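Local coordinates for cytochrome P450 (PDB 6G5O), which binds haem (protoporphyrin IX containing iron) and is a member of the cytochrome P450 family of haem-thiolate proteins, at residues H174-Q179 and E209-M214; R182-P187 and V194-E199; I233-E238 and I311-K316; E244-R247 and I252-R255. All blocks are in the same frame, centred on the assembly; numbering follows the deposited sequence.

Interaction 1 (H174-Q179 and E209-M214); sequences HYIDEQ and EVKGVM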
loop_
_atom_site.group_PDB
_atom_site.type_symbol
_atom_site.label_atom_id
_atom_site.label_comp_id
_atom_site.label_asym_id
_atom_site.label_seq_id
_atom_site.Cartn_x
_atom_site.Cartn_y
_atom_site.Cartn_z
ATOM N N HIS A 174 -21.708 0.538 0.509
ATOM C CA HIS A 174 -22.938 0.765 -0.254
ATOM C C HIS A 174 -22.637 1.250 -1.683
ATOM O O HIS A 174 -23.315 0.862 -2.617
ATOM C CB HIS A 174 -23.871 1.755 0.493
ATOM C CG HIS A 174 -25.034 2.244 -0.326
ATOM N ND1 HIS A 174 -26.257 1.599 -0.349
ATOM C CD2 HIS A 174 -25.158 3.317 -1.150
ATOM C CE1 HIS A 174 -27.081 2.255 -1.150
ATOM N NE2 HIS A 174 -26.437 3.297 -1.653
ATOM N N TYR A 175 -21.618 2.078 -1.864
ATOM C CA TYR A 175 -21.264 2.501 -3.195
ATOM C C TYR A 175 -20.797 1.303 -4.046
ATOM O O TYR A 175 -21.120 1.216 -5.232
ATOM C CB TYR A 175 -20.203 3.596 -3.122
ATOM C CG TYR A 175 -19.494 3.873 -4.412
ATOM C CD1 TYR A 175 -18.359 3.150 -4.769
ATOM C CD2 TYR A 175 -19.925 4.876 -5.256
ATOM C CE1 TYR A 175 -17.663 3.432 -5.936
ATOM C CE2 TYR A 175 -19.255 5.162 -6.425
ATOM C CZ TYR A 175 -18.117 4.434 -6.770
ATOM O OH TYR A 175 -17.459 4.712 -7.956
ATOM N N ILE A 176 -20.049 0.391 -3.434
ATOM C CA ILE A 176 -19.577 -0.818 -4.124
ATOM C C ILE A 176 -20.783 -1.671 -4.495
ATOM O O ILE A 176 -20.897 -2.071 -5.651
ATOM C CB ILE A 176 -18.587 -1.660 -3.266
ATOM C CG1 ILE A 176 -17.294 -0.885 -2.984
ATOM C CG2 ILE A 176 -18.255 -3.009 -3.920
ATOM C CD1 ILE A 176 -16.397 -0.708 -4.169
ATOM N N ASP A 177 -21.681 -1.930 -3.531
ATOM C CA ASP A 177 -22.983 -2.625 -3.803
ATOM C C ASP A 177 -23.695 -2.025 -5.011
ATOM O O ASP A 177 -24.181 -2.774 -5.873
ATOM C CB ASP A 177 -23.953 -2.547 -2.613
ATOM C CG ASP A 177 -23.607 -3.498 -1.503
ATOM O OD1 ASP A 177 -23.111 -4.609 -1.791
ATOM O OD2 ASP A 177 -23.854 -3.130 -0.323
ATOM N N GLU A 178 -23.722 -0.686 -5.091
ATOM C CA GLU A 178 -24.410 -0.008 -6.197
ATOM C C GLU A 178 -23.741 -0.250 -7.545
ATOM O O GLU A 178 -24.431 -0.551 -8.516
ATOM C CB GLU A 178 -24.588 1.510 -5.955
ATOM C CG GLU A 178 -25.554 1.923 -4.830
ATOM C CD GLU A 178 -26.849 1.088 -4.731
ATOM O OE1 GLU A 178 -27.086 0.456 -3.664
ATOM O OE2 GLU A 178 -27.638 1.058 -5.709
ATOM N N GLN A 179 -22.410 -0.133 -7.618
ATOM C CA GLN A 179 -21.718 -0.433 -8.858
ATOM C C GLN A 179 -21.863 -1.911 -9.271
ATOM O O GLN A 179 -21.945 -2.209 -10.453
ATOM C CB GLN A 179 -20.235 -0.079 -8.741
ATOM C CG GLN A 179 -19.945 1.377 -8.359
ATOM C CD GLN A 179 -20.343 2.335 -9.422
ATOM O OE1 GLN A 179 -20.233 2.061 -10.644
ATOM N NE2 GLN A 179 -20.863 3.450 -8.985
ATOM N N GLU A 209 -18.805 -12.315 -3.648
ATOM C CA GLU A 209 -17.385 -12.513 -3.946
ATOM C C GLU A 209 -16.816 -11.284 -4.656
ATOM O O GLU A 209 -15.741 -10.866 -4.340
ATOM C CB GLU A 209 -17.164 -13.769 -4.774
ATOM C CG GLU A 209 -17.257 -15.038 -3.930
ATOM C CD GLU A 209 -17.478 -16.268 -4.780
ATOM O OE1 GLU A 209 -18.401 -16.218 -5.602
ATOM O OE2 GLU A 209 -16.708 -17.253 -4.683
ATOM N N VAL A 210 -17.556 -10.695 -5.575
ATOM C CA VAL A 210 -17.084 -9.522 -6.306
ATOM C C VAL A 210 -16.888 -8.397 -5.319
ATOM O O VAL A 210 -15.905 -7.683 -5.397
ATOM C CB VAL A 210 -18.057 -9.154 -7.461
ATOM C CG1 VAL A 210 -17.691 -7.822 -8.150
ATOM C CG2 VAL A 210 -18.031 -10.264 -8.487
ATOM N N LYS A 211 -17.785 -8.284 -4.345
ATOM C CA LYS A 211 -17.691 -7.224 -3.367
ATOM C C LYS A 211 -16.432 -7.398 -2.511
ATOM O O LYS A 211 -15.752 -6.427 -2.159
ATOM C CB LYS A 211 -18.945 -7.226 -2.493
ATOM C CG LYS A 211 -18.980 -6.159 -1.415
ATOM C CD LYS A 211 -20.241 -6.281 -0.573
ATOM C CE LYS A 211 -20.239 -5.284 0.590
ATOM N NZ LYS A 211 -21.577 -5.149 1.223
ATOM N N GLY A 212 -16.146 -8.658 -2.173
ATOM C CA GLY A 212 -14.914 -9.052 -1.492
ATOM C C GLY A 212 -13.613 -8.585 -2.179
ATOM O O GLY A 212 -12.689 -8.112 -1.509
ATOM N N VAL A 213 -13.569 -8.689 -3.500
ATOM C CA VAL A 213 -12.435 -8.227 -4.254
ATOM C C VAL A 213 -12.409 -6.703 -4.341
ATOM O O VAL A 213 -11.349 -6.082 -4.249
ATOM C CB VAL A 213 -12.469 -8.779 -5.699
ATOM C CG1 VAL A 213 -11.256 -8.264 -6.498
ATOM C CG2 VAL A 213 -12.512 -10.311 -5.670
ATOM N N MET A 214 -13.583 -6.117 -4.562
ATOM C CA MET A 214 -13.668 -4.682 -4.846
ATOM C C MET A 214 -13.470 -3.780 -3.633
ATOM O O MET A 214 -12.749 -2.761 -3.722
ATOM C CB MET A 214 -14.955 -4.351 -5.582
ATOM C CG MET A 214 -15.050 -4.897 -6.989
ATOM S SD MET A 214 -13.627 -4.527 -8.043
ATOM C CE MET A 214 -13.700 -2.713 -7.976
#

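Interaction 2 (R182-P187 and V194-E199); sequences RASENP and VLLNSE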
loop_
_atom_site.group_PDB
_atom_site.type_symbol
_atom_site.label_atom_id
_atom_site.label_comp_id
_atom_site.label_asym_id
_atom_site.label_seq_id
_atom_site.Cartn_x
_atom_site.Cartn_y
_atom_site.Cartn_z
ATOM N N ARG A 182 -25.310 -2.079 -10.848
ATOM C CA ARG A 182 -25.256 -1.458 -12.179
ATOM C C ARG A 182 -24.627 -2.383 -13.190
ATOM O O ARG A 182 -25.110 -2.489 -14.303
ATOM C CB ARG A 182 -24.454 -0.146 -12.202
ATOM C CG ARG A 182 -25.050 0.965 -11.354
ATOM C CD ARG A 182 -26.147 1.735 -12.062
ATOM N NE ARG A 182 -25.621 3.012 -12.573
ATOM C CZ ARG A 182 -25.293 4.068 -11.822
ATOM N NH1 ARG A 182 -25.427 4.033 -10.496
ATOM N NH2 ARG A 182 -24.806 5.167 -12.396
ATOM N N ALA A 183 -23.518 -3.021 -12.826
ATOM C CA ALA A 183 -22.809 -3.876 -13.778
ATOM C C ALA A 183 -23.534 -5.203 -14.035
ATOM O O ALA A 183 -23.360 -5.739 -15.115
ATOM C CB ALA A 183 -21.358 -4.115 -13.337
ATOM N N SER A 184 -24.319 -5.733 -13.082
ATOM C CA SER A 184 -25.152 -6.943 -13.387
ATOM C C SER A 184 -26.249 -6.609 -14.373
ATOM O O SER A 184 -26.505 -7.422 -15.245
ATOM C CB SER A 184 -25.827 -7.624 -12.176
ATOM O OG SER A 184 -25.286 -7.174 -10.971
ATOM N N GLU A 185 -26.899 -5.441 -14.232
ATOM C CA GLU A 185 -27.969 -5.033 -15.167
ATOM C C GLU A 185 -27.385 -4.796 -16.556
ATOM O O GLU A 185 -27.937 -5.279 -17.528
ATOM C CB GLU A 185 -28.740 -3.737 -14.787
ATOM C CG GLU A 185 -28.924 -3.320 -13.325
ATOM C CD GLU A 185 -29.810 -4.234 -12.497
ATOM O OE1 GLU A 185 -30.139 -5.347 -12.954
ATOM O OE2 GLU A 185 -30.169 -3.831 -11.366
ATOM N N ASN A 186 -26.280 -4.045 -16.636
ATOM C CA ASN A 186 -25.701 -3.601 -17.917
ATOM C C ASN A 186 -24.206 -3.919 -18.083
ATOM O O ASN A 186 -23.387 -3.018 -18.034
ATOM C CB ASN A 186 -25.885 -2.081 -18.045
ATOM C CG ASN A 186 -27.330 -1.664 -17.986
ATOM O OD1 ASN A 186 -27.788 -1.106 -16.989
ATOM N ND2 ASN A 186 -28.063 -1.952 -19.044
ATOM N N PRO A 187 -23.846 -5.189 -18.332
ATOM C CA PRO A 187 -22.420 -5.558 -18.377
ATOM C C PRO A 187 -21.598 -4.745 -19.358
ATOM O O PRO A 187 -21.997 -4.618 -20.498
ATOM C CB PRO A 187 -22.445 -7.032 -18.836
ATOM C CG PRO A 187 -23.797 -7.519 -18.459
ATOM C CD PRO A 187 -24.713 -6.332 -18.637
ATOM N N VAL A 194 -16.129 -7.535 -15.499
ATOM C CA VAL A 194 -15.195 -8.616 -15.687
ATOM C C VAL A 194 -15.235 -9.645 -14.544
ATOM O O VAL A 194 -15.118 -10.817 -14.794
ATOM C CB VAL A 194 -13.745 -8.106 -15.812
ATOM C CG1 VAL A 194 -12.770 -9.276 -15.883
ATOM C CG2 VAL A 194 -13.598 -7.248 -17.073
ATOM N N LEU A 195 -15.298 -9.190 -13.301
ATOM C CA LEU A 195 -15.326 -10.104 -12.175
ATOM C C LEU A 195 -16.619 -10.949 -12.175
ATOM O O LEU A 195 -16.530 -12.168 -12.015
ATOM C CB LEU A 195 -15.141 -9.365 -10.849
ATOM C CG LEU A 195 -13.739 -8.777 -10.597
ATOM C CD1 LEU A 195 -13.730 -8.050 -9.278
ATOM C CD2 LEU A 195 -12.680 -9.859 -10.568
ATOM N N LEU A 196 -17.758 -10.309 -12.457
ATOM C CA LEU A 196 -19.050 -11.004 -12.506
ATOM C C LEU A 196 -19.117 -12.066 -13.588
ATOM O O LEU A 196 -19.855 -13.021 -13.456
ATOM C CB LEU A 196 -20.213 -10.015 -12.690
ATOM C CG LEU A 196 -20.471 -9.154 -11.458
ATOM C CD1 LEU A 196 -21.250 -7.900 -11.834
ATOM C CD2 LEU A 196 -21.212 -9.964 -10.409
ATOM N N ASN A 197 -18.328 -11.894 -14.640
ATOM C CA ASN A 197 -18.209 -12.875 -15.699
ATOM C C ASN A 197 -17.034 -13.849 -15.518
ATOM O O ASN A 197 -16.858 -14.711 -16.327
ATOM C CB ASN A 197 -18.064 -12.112 -17.026
ATOM C CG ASN A 197 -18.377 -12.953 -18.230
ATOM O OD1 ASN A 197 -19.411 -13.635 -18.285
ATOM N ND2 ASN A 197 -17.500 -12.884 -19.221
ATOM N N SER A 198 -16.228 -13.730 -14.475
ATOM C CA SER A 198 -15.113 -14.653 -14.271
ATOM C C SER A 198 -15.560 -15.920 -13.534
ATOM O O SER A 198 -16.586 -15.930 -12.875
ATOM C CB SER A 198 -14.008 -13.991 -13.460
ATOM O OG SER A 198 -13.692 -12.756 -14.005
ATOM N N GLU A 199 -14.741 -16.964 -13.601
ATOM C CA GLU A 199 -15.148 -18.287 -13.115
ATOM C C GLU A 199 -14.232 -18.879 -12.080
ATOM O O GLU A 199 -13.009 -18.827 -12.227
ATOM C CB GLU A 199 -15.234 -19.258 -14.277
ATOM C CG GLU A 199 -16.140 -18.748 -15.371
ATOM C CD GLU A 199 -16.526 -19.822 -16.354
ATOM O OE1 GLU A 199 -15.699 -20.760 -16.557
ATOM O OE2 GLU A 199 -17.657 -19.705 -16.904
#

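Interaction 3 (I233-E238 and I311-K316); sequences IAYLAE and IVLDRK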
loop_
_atom_site.group_PDB
_atom_site.type_symbol
_atom_site.label_atom_id
_atom_site.label_comp_id
_atom_site.label_asym_id
_atom_site.label_seq_id
_atom_site.Cartn_x
_atom_site.Cartn_y
_atom_site.Cartn_z
ATOM N N ILE A 233 7.859 12.958 -2.516
ATOM C CA ILE A 233 8.053 14.351 -2.881
ATOM C C ILE A 233 8.790 15.064 -1.739
ATOM O O ILE A 233 9.762 15.805 -1.975
ATOM C CB ILE A 233 6.707 15.024 -3.199
ATOM C CG1 ILE A 233 6.133 14.431 -4.495
ATOM C CG2 ILE A 233 6.876 16.525 -3.358
ATOM C CD1 ILE A 233 4.625 14.610 -4.573
ATOM N N ALA A 234 8.365 14.807 -0.509
ATOM C CA ALA A 234 9.096 15.292 0.649
ATOM C C ALA A 234 10.586 14.968 0.553
ATOM O O ALA A 234 11.455 15.872 0.677
ATOM C CB ALA A 234 8.539 14.687 1.913
ATOM N N TYR A 235 10.889 13.681 0.348
ATOM C CA TYR A 235 12.279 13.252 0.247
ATOM C C TYR A 235 13.058 13.996 -0.839
ATOM O O TYR A 235 14.207 14.363 -0.625
ATOM C CB TYR A 235 12.379 11.748 -0.014
ATOM C CG TYR A 235 13.745 11.308 -0.476
ATOM C CD1 TYR A 235 14.776 11.064 0.439
ATOM C CD2 TYR A 235 14.005 11.139 -1.807
ATOM C CE1 TYR A 235 16.022 10.653 0.014
ATOM C CE2 TYR A 235 15.241 10.732 -2.244
ATOM C CZ TYR A 235 16.242 10.508 -1.326
ATOM O OH TYR A 235 17.445 10.107 -1.805
ATOM N N LEU A 236 12.459 14.159 -2.009
ATOM C CA LEU A 236 13.142 14.797 -3.115
ATOM C C LEU A 236 13.334 16.284 -2.828
ATOM O O LEU A 236 14.233 16.904 -3.388
ATOM C CB LEU A 236 12.376 14.607 -4.427
ATOM C CG LEU A 236 12.467 13.227 -5.074
ATOM C CD1 LEU A 236 11.512 13.132 -6.245
ATOM C CD2 LEU A 236 13.879 12.890 -5.532
ATOM N N ALA A 237 12.476 16.845 -1.981
ATOM C CA ALA A 237 12.544 18.250 -1.625
ATOM C C ALA A 237 13.779 18.576 -0.795
ATOM O O ALA A 237 14.321 19.676 -0.911
ATOM C CB ALA A 237 11.298 18.654 -0.856
ATOM N N GLU A 238 14.191 17.630 0.046
ATOM C CA GLU A 238 15.350 17.782 0.902
ATOM C C GLU A 238 16.615 17.108 0.359
ATOM O O GLU A 238 17.646 17.159 1.020
ATOM C CB GLU A 238 15.036 17.211 2.270
ATOM C CG GLU A 238 14.043 18.065 3.021
ATOM C CD GLU A 238 13.729 17.546 4.427
ATOM O OE1 GLU A 238 13.585 16.313 4.594
ATOM O OE2 GLU A 238 13.586 18.360 5.365
ATOM N N ILE A 311 18.055 6.206 2.562
ATOM C CA ILE A 311 17.653 5.852 1.241
ATOM C C ILE A 311 18.911 5.778 0.372
ATOM O O ILE A 311 19.543 6.805 0.108
ATOM C CB ILE A 311 16.603 6.848 0.713
ATOM C CG1 ILE A 311 15.239 6.475 1.354
ATOM C CG2 ILE A 311 16.518 6.816 -0.817
ATOM C CD1 ILE A 311 14.085 7.405 1.019
ATOM N N VAL A 312 19.264 4.562 -0.043
ATOM C CA VAL A 312 20.311 4.334 -1.025
ATOM C C VAL A 312 19.624 4.188 -2.377
ATOM O O VAL A 312 19.069 3.113 -2.720
ATOM C CB VAL A 312 21.126 3.052 -0.724
ATOM C CG1 VAL A 312 22.142 2.763 -1.839
ATOM C CG2 VAL A 312 21.809 3.150 0.621
ATOM N N LEU A 313 19.696 5.258 -3.156
ATOM C CA LEU A 313 18.843 5.465 -4.308
ATOM C C LEU A 313 18.938 4.386 -5.368
ATOM O O LEU A 313 17.960 4.117 -6.062
ATOM C CB LEU A 313 19.160 6.834 -4.931
ATOM C CG LEU A 313 18.065 7.474 -5.780
ATOM C CD1 LEU A 313 16.799 7.684 -4.958
ATOM C CD2 LEU A 313 18.513 8.826 -6.291
ATOM N N ASP A 314 20.099 3.776 -5.504
ATOM C CA ASP A 314 20.301 2.772 -6.553
ATOM C C ASP A 314 20.520 1.365 -5.981
ATOM O O ASP A 314 21.128 0.525 -6.622
ATOM C CB ASP A 314 21.492 3.193 -7.444
ATOM C CG ASP A 314 22.826 3.400 -6.629
ATOM O OD1 ASP A 314 22.867 3.120 -5.395
ATOM O OD2 ASP A 314 23.834 3.875 -7.219
ATOM N N ARG A 315 20.022 1.100 -4.783
ATOM C CA ARG A 315 20.297 -0.175 -4.115
ATOM C C ARG A 315 19.920 -1.344 -5.035
ATOM O O ARG A 315 18.766 -1.456 -5.427
ATOM C CB ARG A 315 19.483 -0.246 -2.800
ATOM C CG ARG A 315 19.783 -1.418 -1.889
ATOM C CD ARG A 315 18.801 -1.508 -0.712
ATOM N NE ARG A 315 18.879 -0.347 0.209
ATOM C CZ ARG A 315 19.699 -0.247 1.251
ATOM N NH1 ARG A 315 20.565 -1.188 1.524
ATOM N NH2 ARG A 315 19.666 0.844 2.010
ATOM N N LYS A 316 20.884 -2.199 -5.383
ATOM C CA LYS A 316 20.631 -3.425 -6.172
ATOM C C LYS A 316 20.170 -4.580 -5.294
ATOM O O LYS A 316 19.290 -5.383 -5.685
ATOM C CB LYS A 316 21.873 -3.898 -6.966
ATOM C CG LYS A 316 22.415 -2.849 -7.927
ATOM C CD LYS A 316 23.611 -3.303 -8.753
ATOM C CE LYS A 316 23.183 -4.223 -9.888
ATOM N NZ LYS A 316 24.282 -4.432 -10.887
HETATM O O HOH W 1 19.258 9.400 0.014
#

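Interaction 4 (E244-R247 and I252-R255); sequences ERLR and ITGR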
loop_
_atom_site.group_PDB
_atom_site.type_symbol
_atom_site.label_atom_id
_atom_site.label_comp_id
_atom_site.label_asym_id
_atom_site.label_seq_id
_atom_site.Cartn_x
_atom_site.Cartn_y
_atom_site.Cartn_z
ATOM N N GLU A 244 18.671 15.309 -9.131
ATOM C CA GLU A 244 19.614 15.411 -10.275
ATOM C C GLU A 244 20.037 14.006 -10.761
ATOM O O GLU A 244 20.085 13.749 -11.957
ATOM C CB GLU A 244 20.848 16.300 -9.903
ATOM C CG GLU A 244 21.522 17.008 -11.078
ATOM N N ARG A 245 20.331 13.082 -9.845
ATOM C CA ARG A 245 20.658 11.706 -10.252
ATOM C C ARG A 245 19.556 11.056 -11.088
ATOM O O ARG A 245 19.850 10.426 -12.111
ATOM C CB ARG A 245 20.994 10.824 -9.059
ATOM C CG ARG A 245 22.407 11.011 -8.527
ATOM C CD ARG A 245 22.834 9.791 -7.724
ATOM N NE ARG A 245 23.098 8.654 -8.598
ATOM C CZ ARG A 245 23.264 7.384 -8.188
ATOM N NH1 ARG A 245 23.150 7.076 -6.906
ATOM N NH2 ARG A 245 23.506 6.403 -9.069
ATOM N N LEU A 246 18.289 11.253 -10.701
ATOM C CA LEU A 246 17.160 10.706 -11.484
ATOM C C LEU A 246 17.002 11.393 -12.834
ATOM O O LEU A 246 16.617 10.743 -13.831
ATOM C CB LEU A 246 15.864 10.842 -10.720
ATOM C CG LEU A 246 15.739 9.950 -9.495
ATOM C CD1 LEU A 246 14.656 10.521 -8.595
ATOM C CD2 LEU A 246 15.456 8.502 -9.857
ATOM N N ARG A 247 17.298 12.698 -12.900
ATOM C CA ARG A 247 17.271 13.374 -14.205
ATOM C C ARG A 247 18.340 12.793 -15.150
ATOM O O ARG A 247 18.027 12.466 -16.290
ATOM C CB ARG A 247 17.397 14.898 -14.057
ATOM C CG ARG A 247 17.490 15.670 -15.379
ATOM C CD ARG A 247 17.336 17.189 -15.197
ATOM N NE ARG A 247 18.237 17.723 -14.169
ATOM C CZ ARG A 247 19.509 18.067 -14.374
ATOM N NH1 ARG A 247 20.050 17.936 -15.590
ATOM N NH2 ARG A 247 20.245 18.524 -13.351
ATOM N N ILE A 252 18.181 4.148 -13.106
ATOM C CA ILE A 252 18.079 3.769 -11.710
ATOM C C ILE A 252 16.648 3.872 -11.114
ATOM O O ILE A 252 16.460 3.613 -9.927
ATOM C CB ILE A 252 19.031 4.575 -10.804
ATOM C CG1 ILE A 252 18.557 6.002 -10.610
ATOM C CG2 ILE A 252 20.503 4.481 -11.265
ATOM C CD1 ILE A 252 19.440 6.787 -9.651
ATOM N N THR A 253 15.669 4.271 -11.903
ATOM C CA THR A 253 14.371 4.628 -11.353
ATOM C C THR A 253 13.649 3.416 -10.703
ATOM O O THR A 253 13.064 3.549 -9.620
ATOM C CB THR A 253 13.461 5.288 -12.428
ATOM O OG1 THR A 253 14.129 6.380 -13.064
ATOM C CG2 THR A 253 12.221 5.848 -11.789
ATOM N N GLY A 254 13.713 2.248 -11.348
ATOM C CA GLY A 254 13.137 1.007 -10.804
ATOM C C GLY A 254 13.621 0.752 -9.393
ATOM O O GLY A 254 12.828 0.524 -8.460
ATOM N N ARG A 255 14.942 0.871 -9.237
ATOM C CA ARG A 255 15.598 0.587 -7.983
ATOM C C ARG A 255 15.266 1.619 -6.937
ATOM O O ARG A 255 15.111 1.273 -5.771
ATOM C CB ARG A 255 17.114 0.425 -8.183
ATOM C CG ARG A 255 17.467 -0.997 -8.657
ATOM C CD ARG A 255 18.949 -1.106 -9.045
ATOM N NE ARG A 255 19.246 -0.375 -10.277
ATOM C CZ ARG A 255 20.428 0.170 -10.608
ATOM N NH1 ARG A 255 21.478 0.123 -9.803
ATOM N NH2 ARG A 255 20.561 0.770 -11.772
#

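Interaction 1 (H174-Q179 and E209-M214)
K211 reaches from one helix to D177 on another, touching I176 at the base of its chain. Its first torsion sets CG opposite the backbone N (chi1 180°), and the chain stays extended beyond it, giving the length needed to cross the gap between helices whose local axes come no closer than 10.2 Å. From CB the chain leads to CG, which lies 4.1 Å from I176 CG2. The next carbon, CD, lies 3.5 Å from D177 OD1, and CE follows alongside the same oxygen. At the tip NZ sits 3.4 Å from both OD1 and OD2 of D177, so the ammonium straddles the carboxylate in a salt bridge whose two hydrogen bonds are long and weak. Lysine suits the place: CG meets an apolar neighbour, the outer methylenes run beside the carboxylate, and the charge stays at the partly exposed margin. Beside the bridge the contact turns apolar, with I176 CG2 3.9 Å from M214 CB and I176 CD1 a little farther from the same carbon. The beta-branched isoleucine thus presents two methyl groups to one methionine. The local axes make an angle of 128°, somewhat closer to perpendicular than to antiparallel. Helix 169-185 lies here against helix 207-220, consistent with the G helix meeting the N-terminal part of the long central helix in P450s; F218 also covers I176, and helix 191-196 packs on V210, V213 and M214.

Interaction 2 (R182-P187 and V194-E199)
The apolar part of this contact belongs to L196, whose CD1 methyl is directed at the last turn of helix 169-185. It lies 4.1 Å from A183 CB, an ordinary van der Waals distance between two methyl groups. With chi1 at -70°, L196 has CG opposite its own carbonyl carbon, which carries the branch outward to its neighbour. Alanine suits the receiving position because a single methyl lets the leucine come near the helix backbone. A second kind of contact joins this apolar methyl to polar atoms without bonding them: L196 CD1 is 4.0 Å from S184 N and 4.2 Å from S184 OG. The serine hydroxyl hydrogen-bonds I180 O within its own helix, and so it can present its flank to carbon. Hydrogen bonds serve the two segments separately. S198 OG donates to V194 O, tilted 32° from the carbonyl plane, and S198 N bonds L195 O, so S198 is tied back to the last turn by side chain and backbone. In the other segment N186 N still reaches R182 O just as the chain leaves helical geometry. The two helices, joined by a short connection, are probably the G and H helices of the P450 fold. With no hydrogen bond or salt bridge crossing between the segments, the small interface of 85 Å² rests on dispersion and burial of methyl groups, and L196 gains further apolar cover from V210.

Interaction 3 (I233-E238 and I311-K316)
This is a buried aromatic-aliphatic contact, with a water at its polar end, joining Y235 near the end of helix 223-238 to I311 and L313 in the long loop between helices 295-298 and 333-350. The I311 CD1 methyl lies over one face of the Y235 ring, 4.1 Å from the centroid and 24° off the normal, a CH-pi contact. The other branch of the same isoleucine covers the phenol end, I311 CG2 standing 3.7 Å from Y235 CZ; a beta-branched residue can therefore span the ring lengthwise. L313 CD1 comes in obliquely, 4.0 Å from Y235 OH. With CG of the tyrosine set opposite its backbone N (chi1 165°), the ring extends outward from its helix toward the loop. Its hydroxyl then meets a water lying in the ring plane at 2.7 Å from Y235 OH, and that water donates to I311 O over 2.6 Å. The bridge gives both polar atoms a partner beside aliphatic groups, which is why tyrosine suits the place. L313 is itself the second residue of a type I turn from V312 to R315, closed by R315 N to V312 O. R315 in turn makes a salt bridge with E259 close to R262, the arrangement expected of the Glu-Arg-Arg triad, in which the ExxR motif of the P450 K helix meets an arginine from the following loop region.

Interaction 4 (E244-R247 and I252-R255)
T253 OG1 is held by two polar groups, P250 O and the NE2 of Q345 on helix 333-350, while L246 CD2 lies against it at 4.1 Å. Q345 NE2 also bonds L246 O, so one amide ties together both sides of the contact. Threonine suits this start of helix 253-264, its small, beta-branched side chain fitting a buried site. L246 CD2 meets I252 CG1 as well, again at 4.1 Å, and the two side chains run roughly at right angles. I252 has chi1 at 73°, which wedges CG1 between its backbone N and carbonyl carbon, within reach of the leucine. Its CD1 sits 4.0 Å above one face of the R245 guanidinium, toward the rim. That flat group is fixed by salt bridges, NE with E249 and NH2 with D314; arginine suits the place because its face can accept a methyl while its N-H groups bond acids. The helices are probably J and K of P450s, the latter carrying the ExxR motif. Their junction is apolar at its centre, and the polar groups named here find partners outside the two segments; the D314 carboxylate probably also offsets part of the like charge of R255, whose NH1 bonds the D314 carbonyl weakly.

In the fold
Following the chain from the N terminus, helix 169-185 opens interaction 1, which closes when the chain returns in helix 207-220. Within that loop lies interaction 2, a shorter closure between the end of helix 169-185 and helix 191-196; the two touch where L195 and L196 pack on V210, V213 and M214. Interaction 3 begins later, on helix 223-238, and closes only at the loop around residues 311-316. Interaction 4, joining helices 240-248 and 253-264, falls inside it and meets it through the salt bridge of D314 with R245. No loops cross. The pairs 1 and 2, and 3 and 4, form two separate clusters, with centres of interactions 1 and 3 about 37 Å apart.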